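Local coordinates for GDP-mannose-dependent alpha-(1-6)-phosphatidylinositol monomannoside mannosyltransferase (Corynebacterium glutamicum, PDB 3OKC), which belongs to the GT-B glycosyltransferases, enzymes built from two Rossmann-like domains that face each other across a deep cleft, at residues A110-A115 and E140-T145; S116-E121 and T145-Y150. All blocks are in the same frame, centred on the assembly; numbering follows the deposited sequence.

Contact 1 of 2, residues A110-A115 and E140-T145; sequences ASKVIA and EVDVLT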
ATOM      1  N   ALA A 110      30.171   0.077   3.088  1.00 18.09           N
ATOM      2  CA  ALA A 110      28.910   0.405   3.765  1.00 17.54           C
ATOM      3  C   ALA A 110      28.802  -0.316   5.111  1.00 18.04           C
ATOM      4  O   ALA A 110      29.043  -1.526   5.197  1.00 18.43           O
ATOM      5  CB  ALA A 110      27.713   0.064   2.879  1.00 16.30           C
ATOM      6  N   SER A 111      28.438   0.428   6.154  1.00 18.01           N
ATOM      7  CA  SER A 111      28.359  -0.129   7.504  1.00 18.73           C
ATOM      8  C   SER A 111      26.992  -0.728   7.846  1.00 18.12           C
ATOM      9  O   SER A 111      26.843  -1.400   8.870  1.00 18.67           O
ATOM     10  CB  SER A 111      28.784   0.908   8.554  1.00 19.47           C
ATOM     11  OG  SER A 111      28.214   2.175   8.292  1.00 19.48           O
ATOM     12  N   LYS A 112      26.004  -0.484   6.986  1.00 17.25           N
ATOM     13  CA  LYS A 112      24.663  -1.040   7.161  1.00 16.80           C
ATOM     14  C   LYS A 112      23.971  -1.275   5.817  1.00 15.82           C
ATOM     15  O   LYS A 112      23.949  -0.394   4.954  1.00 15.57           O
ATOM     16  CB  LYS A 112      23.805  -0.122   8.040  1.00 16.61           C
ATOM     17  CG  LYS A 112      22.427  -0.697   8.382  1.00 16.65           C
ATOM     18  CD  LYS A 112      21.569   0.292   9.154  1.00 16.96           C
ATOM     19  CE  LYS A 112      22.046   0.429  10.587  1.00 19.02           C
ATOM     20  NZ  LYS A 112      21.363   1.557  11.260  1.00 20.28           N
ATOM     21  N   VAL A 113      23.411  -2.470   5.656  1.00 15.60           N
ATOM     22  CA  VAL A 113      22.626  -2.813   4.472  1.00 14.98           C
ATOM     23  C   VAL A 113      21.178  -3.095   4.884  1.00 14.68           C
ATOM     24  O   VAL A 113      20.923  -3.931   5.754  1.00 14.89           O
ATOM     25  CB  VAL A 113      23.227  -4.022   3.694  1.00 15.16           C
ATOM     26  CG1 VAL A 113      22.387  -4.345   2.469  1.00 14.64           C
ATOM     27  CG2 VAL A 113      24.672  -3.748   3.284  1.00 14.97           C
ATOM     28  N   ILE A 114      20.249  -2.365   4.273  1.00 14.22           N
ATOM     29  CA  ILE A 114      18.816  -2.536   4.508  1.00 14.09           C
ATOM     30  C   ILE A 114      18.178  -3.051   3.216  1.00 13.94           C
ATOM     31  O   ILE A 114      18.565  -2.638   2.120  1.00 13.92           O
ATOM     32  CB  ILE A 114      18.114  -1.199   4.936  1.00 13.93           C
ATOM     33  CG1 ILE A 114      18.873  -0.483   6.059  1.00 14.11           C
ATOM     34  CG2 ILE A 114      16.655  -1.431   5.352  1.00 13.79           C
ATOM     35  CD1 ILE A 114      19.773   0.638   5.584  1.00 13.14           C
ATOM     36  N   ALA A 115      17.226  -3.969   3.345  1.00 13.99           N
ATOM     37  CA  ALA A 115      16.428  -4.419   2.207  1.00 13.96           C
ATOM     38  C   ALA A 115      14.945  -4.426   2.576  1.00 14.02           C
ATOM     39  O   ALA A 115      14.568  -4.894   3.661  1.00 13.87           O
ATOM     40  CB  ALA A 115      16.880  -5.798   1.734  1.00 14.24           C
ATOM     41  N   GLU A 140      23.367 -11.553   4.240  1.00 26.30           N
ATOM     42  CA  GLU A 140      24.147 -10.379   3.837  1.00 26.13           C
ATOM     43  C   GLU A 140      23.522  -9.044   4.248  1.00 24.95           C
ATOM     44  O   GLU A 140      24.182  -8.001   4.202  1.00 24.99           O
ATOM     45  CB  GLU A 140      24.380 -10.406   2.326  1.00 25.80           C
ATOM     46  CG  GLU A 140      25.311 -11.524   1.868  1.00 27.84           C
ATOM     47  CD  GLU A 140      25.415 -11.632   0.355  1.00 28.25           C
ATOM     48  OE1 GLU A 140      24.718 -10.871  -0.363  1.00 29.99           O
ATOM     49  OE2 GLU A 140      26.199 -12.486  -0.116  1.00 30.90           O
ATOM     50  N   VAL A 141      22.254  -9.089   4.650  1.00 23.92           N
ATOM     51  CA  VAL A 141      21.482  -7.902   4.995  1.00 22.66           C
ATOM     52  C   VAL A 141      21.376  -7.753   6.518  1.00 22.76           C
ATOM     53  O   VAL A 141      21.112  -8.727   7.232  1.00 23.51           O
ATOM     54  CB  VAL A 141      20.075  -7.952   4.330  1.00 22.09           C
ATOM     55  CG1 VAL A 141      19.103  -7.017   5.006  1.00 22.08           C
ATOM     56  CG2 VAL A 141      20.170  -7.622   2.849  1.00 21.47           C
ATOM     57  N   ASP A 142      21.595  -6.532   7.003  1.00 21.88           N
ATOM     58  CA  ASP A 142      21.532  -6.227   8.434  1.00 21.78           C
ATOM     59  C   ASP A 142      20.104  -5.934   8.906  1.00 21.06           C
ATOM     60  O   ASP A 142      19.729  -6.297  10.022  1.00 21.48           O
ATOM     61  CB  ASP A 142      22.456  -5.048   8.766  1.00 21.98           C
ATOM     62  CG  ASP A 142      23.866  -5.232   8.210  1.00 22.47           C
ATOM     63  OD1 ASP A 142      24.574  -6.166   8.650  1.00 23.87           O
ATOM     64  OD2 ASP A 142      24.270  -4.446   7.330  1.00 21.45           O
ATOM     65  N   VAL A 143      19.318  -5.273   8.056  1.00 19.76           N
ATOM     66  CA  VAL A 143      17.934  -4.918   8.374  1.00 19.12           C
ATOM     67  C   VAL A 143      17.000  -5.349   7.241  1.00 18.47           C
ATOM     68  O   VAL A 143      17.187  -4.956   6.086  1.00 18.04           O
ATOM     69  CB  VAL A 143      17.760  -3.390   8.653  1.00 18.95           C
ATOM     70  CG1 VAL A 143      16.311  -3.059   8.999  1.00 18.27           C
ATOM     71  CG2 VAL A 143      18.687  -2.916   9.774  1.00 19.23           C
ATOM     72  N   LEU A 144      16.007  -6.165   7.582  1.00 18.39           N
ATOM     73  CA  LEU A 144      14.989  -6.607   6.632  1.00 17.67           C
ATOM     74  C   LEU A 144      13.654  -5.992   7.055  1.00 17.24           C
ATOM     75  O   LEU A 144      13.142  -6.292   8.138  1.00 17.92           O
ATOM     76  CB  LEU A 144      14.923  -8.142   6.612  1.00 18.22           C
ATOM     77  CG  LEU A 144      14.324  -8.981   5.466  1.00 18.48           C
ATOM     78  CD1 LEU A 144      12.791  -9.021   5.510  1.00 18.55           C
ATOM     79  CD2 LEU A 144      14.836  -8.562   4.078  1.00 18.01           C
ATOM     80  N   THR A 145      13.112  -5.109   6.221  1.00 16.16           N
ATOM     81  CA  THR A 145      11.824  -4.482   6.511  1.00 15.79           C
ATOM     82  C   THR A 145      10.650  -5.257   5.886  1.00 15.74           C
ATOM     83  O   THR A 145      10.805  -5.919   4.855  1.00 15.38           O
ATOM     84  CB  THR A 145      11.771  -2.963   6.122  1.00 15.39           C
ATOM     85  OG1 THR A 145      11.499  -2.814   4.724  1.00 15.18           O
ATOM     86  CG2 THR A 145      13.072  -2.235   6.480  1.00 14.79           C
TER

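Contact 2 of 2, residues S116-E121 and T145-Y150; sequences STHGHE and TYISQY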
ATOM      1  N   SER A 116      14.112  -3.892   1.684  1.00 13.94           N
ATOM      2  CA  SER A 116      12.669  -3.851   1.915  1.00 14.52           C
ATOM      3  C   SER A 116      11.908  -4.922   1.137  1.00 14.88           C
ATOM      4  O   SER A 116      12.085  -5.073  -0.070  1.00 14.73           O
ATOM      5  CB  SER A 116      12.100  -2.462   1.617  1.00 14.40           C
ATOM      6  OG  SER A 116      12.537  -1.509   2.579  1.00 14.94           O
ATOM      7  N   THR A 117      11.075  -5.673   1.850  1.00 15.70           N
ATOM      8  CA  THR A 117      10.166  -6.622   1.224  1.00 16.57           C
ATOM      9  C   THR A 117       8.793  -5.994   1.073  1.00 17.53           C
ATOM     10  O   THR A 117       8.453  -5.029   1.766  1.00 17.44           O
ATOM     11  CB  THR A 117      10.006  -7.912   2.047  1.00 16.82           C
ATOM     12  OG1 THR A 117       9.474  -7.590   3.336  1.00 16.68           O
ATOM     13  CG2 THR A 117      11.339  -8.651   2.183  1.00 16.32           C
ATOM     14  N   HIS A 118       8.008  -6.547   0.154  1.00 18.79           N
ATOM     15  CA  HIS A 118       6.633  -6.122  -0.053  1.00 20.11           C
ATOM     16  C   HIS A 118       5.764  -7.375  -0.156  1.00 21.80           C
ATOM     17  O   HIS A 118       5.693  -8.153   0.802  1.00 22.10           O
ATOM     18  CB  HIS A 118       6.538  -5.212  -1.286  1.00 19.79           C
ATOM     19  CG  HIS A 118       7.542  -4.102  -1.278  1.00 18.82           C
ATOM     20  ND1 HIS A 118       7.265  -2.851  -0.769  1.00 18.09           N
ATOM     21  CD2 HIS A 118       8.839  -4.070  -1.667  1.00 17.78           C
ATOM     22  CE1 HIS A 118       8.340  -2.091  -0.864  1.00 17.52           C
ATOM     23  NE2 HIS A 118       9.311  -2.807  -1.403  1.00 17.60           N
ATOM     24  N   GLY A 119       5.136  -7.592  -1.308  1.00 23.27           N
ATOM     25  CA  GLY A 119       4.276  -8.759  -1.499  1.00 25.42           C
ATOM     26  C   GLY A 119       4.964  -9.977  -2.094  1.00 26.66           C
ATOM     27  O   GLY A 119       4.649 -11.109  -1.728  1.00 27.33           O
ATOM     28  N   HIS A 120       5.909  -9.743  -3.001  1.00 27.26           N
ATOM     29  CA  HIS A 120       6.490 -10.807  -3.826  1.00 28.65           C
ATOM     30  C   HIS A 120       7.267 -11.879  -3.064  1.00 28.73           C
ATOM     31  O   HIS A 120       7.247 -13.045  -3.452  1.00 29.54           O
ATOM     32  CB  HIS A 120       7.363 -10.217  -4.946  1.00 28.75           C
ATOM     33  CG  HIS A 120       6.596  -9.414  -5.953  1.00 30.77           C
ATOM     34  ND1 HIS A 120       7.127  -8.311  -6.588  1.00 32.13           N
ATOM     35  CD2 HIS A 120       5.330  -9.546  -6.423  1.00 32.85           C
ATOM     36  CE1 HIS A 120       6.226  -7.803  -7.411  1.00 33.22           C
ATOM     37  NE2 HIS A 120       5.126  -8.532  -7.329  1.00 33.63           N
ATOM     38  N   GLU A 121       7.938 -11.485  -1.985  1.00 28.37           N
ATOM     39  CA  GLU A 121       8.768 -12.409  -1.203  1.00 28.62           C
ATOM     40  C   GLU A 121       7.965 -13.511  -0.503  1.00 29.56           C
ATOM     41  O   GLU A 121       8.534 -14.517  -0.076  1.00 30.09           O
ATOM     42  CB  GLU A 121       9.642 -11.649  -0.198  1.00 27.89           C
ATOM     43  CG  GLU A 121      10.762 -10.814  -0.831  1.00 27.33           C
ATOM     44  CD  GLU A 121      10.302  -9.438  -1.320  1.00 27.22           C
ATOM     45  OE1 GLU A 121       9.171  -9.011  -0.981  1.00 26.45           O
ATOM     46  OE2 GLU A 121      11.085  -8.778  -2.043  1.00 26.69           O
ATOM     47  N   THR A 145      13.112  -5.109   6.221  1.00 16.16           N
ATOM     48  CA  THR A 145      11.824  -4.482   6.511  1.00 15.79           C
ATOM     49  C   THR A 145      10.650  -5.257   5.886  1.00 15.74           C
ATOM     50  O   THR A 145      10.805  -5.919   4.855  1.00 15.38           O
ATOM     51  CB  THR A 145      11.771  -2.963   6.122  1.00 15.39           C
ATOM     52  OG1 THR A 145      11.499  -2.814   4.724  1.00 15.18           O
ATOM     53  CG2 THR A 145      13.072  -2.235   6.480  1.00 14.79           C
ATOM     54  N   TYR A 146       9.490  -5.177   6.532  1.00 15.78           N
ATOM     55  CA  TYR A 146       8.294  -5.883   6.087  1.00 15.99           C
ATOM     56  C   TYR A 146       7.067  -4.992   6.251  1.00 16.15           C
ATOM     57  O   TYR A 146       7.034  -4.132   7.137  1.00 16.03           O
ATOM     58  CB  TYR A 146       8.119  -7.200   6.855  1.00 16.57           C
ATOM     59  CG  TYR A 146       7.983  -7.040   8.354  1.00 17.01           C
ATOM     60  CD1 TYR A 146       6.729  -6.881   8.953  1.00 17.09           C
ATOM     61  CD2 TYR A 146       9.110  -7.053   9.177  1.00 16.70           C
ATOM     62  CE1 TYR A 146       6.600  -6.739  10.334  1.00 17.71           C
ATOM     63  CE2 TYR A 146       8.995  -6.908  10.554  1.00 17.51           C
ATOM     64  CZ  TYR A 146       7.740  -6.750  11.126  1.00 18.54           C
ATOM     65  OH  TYR A 146       7.634  -6.613  12.496  1.00 19.66           O
ATOM     66  N   ILE A 147       6.064  -5.202   5.397  1.00 16.30           N
ATOM     67  CA  ILE A 147       4.865  -4.356   5.392  1.00 16.61           C
ATOM     68  C   ILE A 147       3.820  -4.760   6.444  1.00 17.42           C
ATOM     69  O   ILE A 147       3.106  -3.898   6.964  1.00 17.75           O
ATOM     70  CB  ILE A 147       4.218  -4.218   3.969  1.00 16.56           C
ATOM     71  CG1 ILE A 147       3.592  -5.539   3.507  1.00 16.83           C
ATOM     72  CG2 ILE A 147       5.242  -3.669   2.957  1.00 15.42           C
ATOM     73  CD1 ILE A 147       2.686  -5.417   2.292  1.00 17.55           C
ATOM     74  N   SER A 148       3.738  -6.056   6.758  1.00 17.78           N
ATOM     75  CA  SER A 148       2.799  -6.538   7.781  1.00 18.69           C
ATOM     76  C   SER A 148       3.314  -7.753   8.555  1.00 19.17           C
ATOM     77  O   SER A 148       4.190  -8.470   8.082  1.00 18.92           O
ATOM     78  CB  SER A 148       1.436  -6.855   7.155  1.00 19.21           C
ATOM     79  OG  SER A 148       1.533  -7.917   6.219  1.00 19.11           O
ATOM     80  N   GLN A 149       2.751  -7.980   9.741  1.00 20.16           N
ATOM     81  CA  GLN A 149       3.037  -9.184  10.527  1.00 21.07           C
ATOM     82  C   GLN A 149       2.690 -10.465   9.761  1.00 21.41           C
ATOM     83  O   GLN A 149       3.280 -11.523  10.007  1.00 21.77           O
ATOM     84  CB  GLN A 149       2.281  -9.164  11.867  1.00 22.18           C
ATOM     85  CG  GLN A 149       2.754  -8.115  12.885  1.00 23.12           C
ATOM     86  CD  GLN A 149       4.206  -8.295  13.341  1.00 24.42           C
ATOM     87  OE1 GLN A 149       4.918  -7.312  13.567  1.00 24.84           O
ATOM     88  NE2 GLN A 149       4.648  -9.549  13.477  1.00 24.81           N
ATOM     89  N   TYR A 150       1.727 -10.367   8.845  1.00 21.55           N
ATOM     90  CA  TYR A 150       1.345 -11.496   8.002  1.00 22.00           C
ATOM     91  C   TYR A 150       2.446 -11.900   7.020  1.00 21.52           C
ATOM     92  O   TYR A 150       2.759 -13.086   6.898  1.00 21.73           O
ATOM     93  CB  TYR A 150       0.057 -11.204   7.229  1.00 22.45           C
ATOM     94  CG  TYR A 150      -0.303 -12.312   6.269  1.00 22.68           C
ATOM     95  CD1 TYR A 150      -0.981 -13.444   6.713  1.00 23.47           C
ATOM     96  CD2 TYR A 150       0.061 -12.245   4.920  1.00 21.83           C
ATOM     97  CE1 TYR A 150      -1.301 -14.473   5.845  1.00 24.74           C
ATOM     98  CE2 TYR A 150      -0.253 -13.272   4.042  1.00 22.62           C
ATOM     99  CZ  TYR A 150      -0.932 -14.382   4.512  1.00 24.21           C
ATOM    100  OH  TYR A 150      -1.259 -15.407   3.656  1.00 25.53           O
TER
HETATM  101  O   HOH W   1       9.061  -3.196   3.880  1.00 11.44           O
HETATM  102  O   HOH W   2       6.552  -7.467   3.264  1.00 11.64           O

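Contact 1 of 2, residues A110-A115 and E140-T145
The backbones of Val113 and Ala115 hydrogen-bond to Val143 and Thr145, setting Ile114 beside Val143 and Ala115 beside Leu144 in parallel strands, the start and end of a beta-alpha-beta crossover in the seven-stranded sheet of a Rossmann-like domain. The helices between them, 120-124 and 128-140, bring the chain back to lay strand 143-146 beside 112-116, and the short strand segments run at 18° to each other. Ala115, which loses the most surface here, is held at both its N and its O by the neighbouring strand: Ala115 N donates to Val143 O at 2.9 Å, and Ala115 O accepts from Thr145 N at 3.0 Å. Its methyl rests against the Val141 side chain, CB to CG2 3.9 Å, with Leu144 CD2 a little farther off. Val113 packs here too: its side chain crosses that of Val141 at about a right angle, with CG1 against CG2, and Ala102, Ala105 and Lys106 of helix 102-108 pack on it.

Asp142 grips Val113 at both polar backbone atoms. Asp142 CB points toward the other strand and, with CG beside the backbone N (chi1 -50°), OD2 accepts from Val113 N at 2.7 Å through its anti lone pair. OD2 also forms a salt bridge with Lys106, which would be expected to stabilise the negative charge. Val113 O in turn accepts two hydrogen bonds: Val143 N in the carbonyl plane, Asp142 N tilted from it and less straight (137° at the hydrogen). The carboxylate thus stands in for a backbone acceptor where the strand pairing begins.

On the other face Val143 and Ile114 run side by side, pointing the same way, and strand 164-167 flanks Val143 beyond. Ile114 CG2, anti to its own N, sits 4.0 Å from Val143 CB and 3.8 Å from Thr145 CG2.

Contact 2 of 2, residues S116-E121 and T145-Y150
Thr117 clasps the Thr145 carbonyl with two donors: OG1 reaches Thr145 O at 2.6 Å in the carbonyl plane, on a lone pair, while Thr117 N comes to the same oxygen at 3.0 Å from 36° out of that plane. A chi1 of 61° sets the hydroxyl between the backbone N and carbonyl carbon of Thr117, on the side of the neighbouring strand. One residue earlier, Ser116 OG and Thr145 OG1 share a hydrogen bond of 2.7 Å.

Two waters continue the pairing where the strands part. The first links Thr117 O to Thr145 OG1; the second donates to Thr117 OG1 and to His118 O and accepts from Ile147 N. Beside them Ile147 CG2 packs 3.7 Å from Thr117 O and near His118 CA.

Farther out, Glu121 OE1 accepts His118 N at 3.0 Å, fixing the turn into helix 120-124. His118 NE2 bonds to Gly93 O and its ring meets Tyr24 edge-to-face; Ser116 OG also bonds to Trp91 NE1. The contact thus lies at the C-terminal ends of strands 112-116 and 143-146, with Tyr24 of helix 20-29 against Ser116 and Thr145, and Phe155 and Phe159 of helix 149-159 against Thr117.

Contact 2 carries on where contact 1 stops: Thr145 belongs to both, and the same two neighbouring strands run from one into the other, their centres about 15 Å apart. They also touch directly through side chains, Leu144 CD1 lying 3.6 Å from Thr117 CG2. The centre of contact 1 is about 22 Å, that of contact 2 about 11 Å, from the centre of the chain, consistent with a place for contact 2 beside the interdomain cleft. There the side chain of Ile147 is about 8 Å from the bound GDP, and the following Ser148 hydrogen-bonds through OG to Gly291 O. The parallel pairing thus turns, over a few residues, into loops, one of which brings Ile147 near the nucleotide.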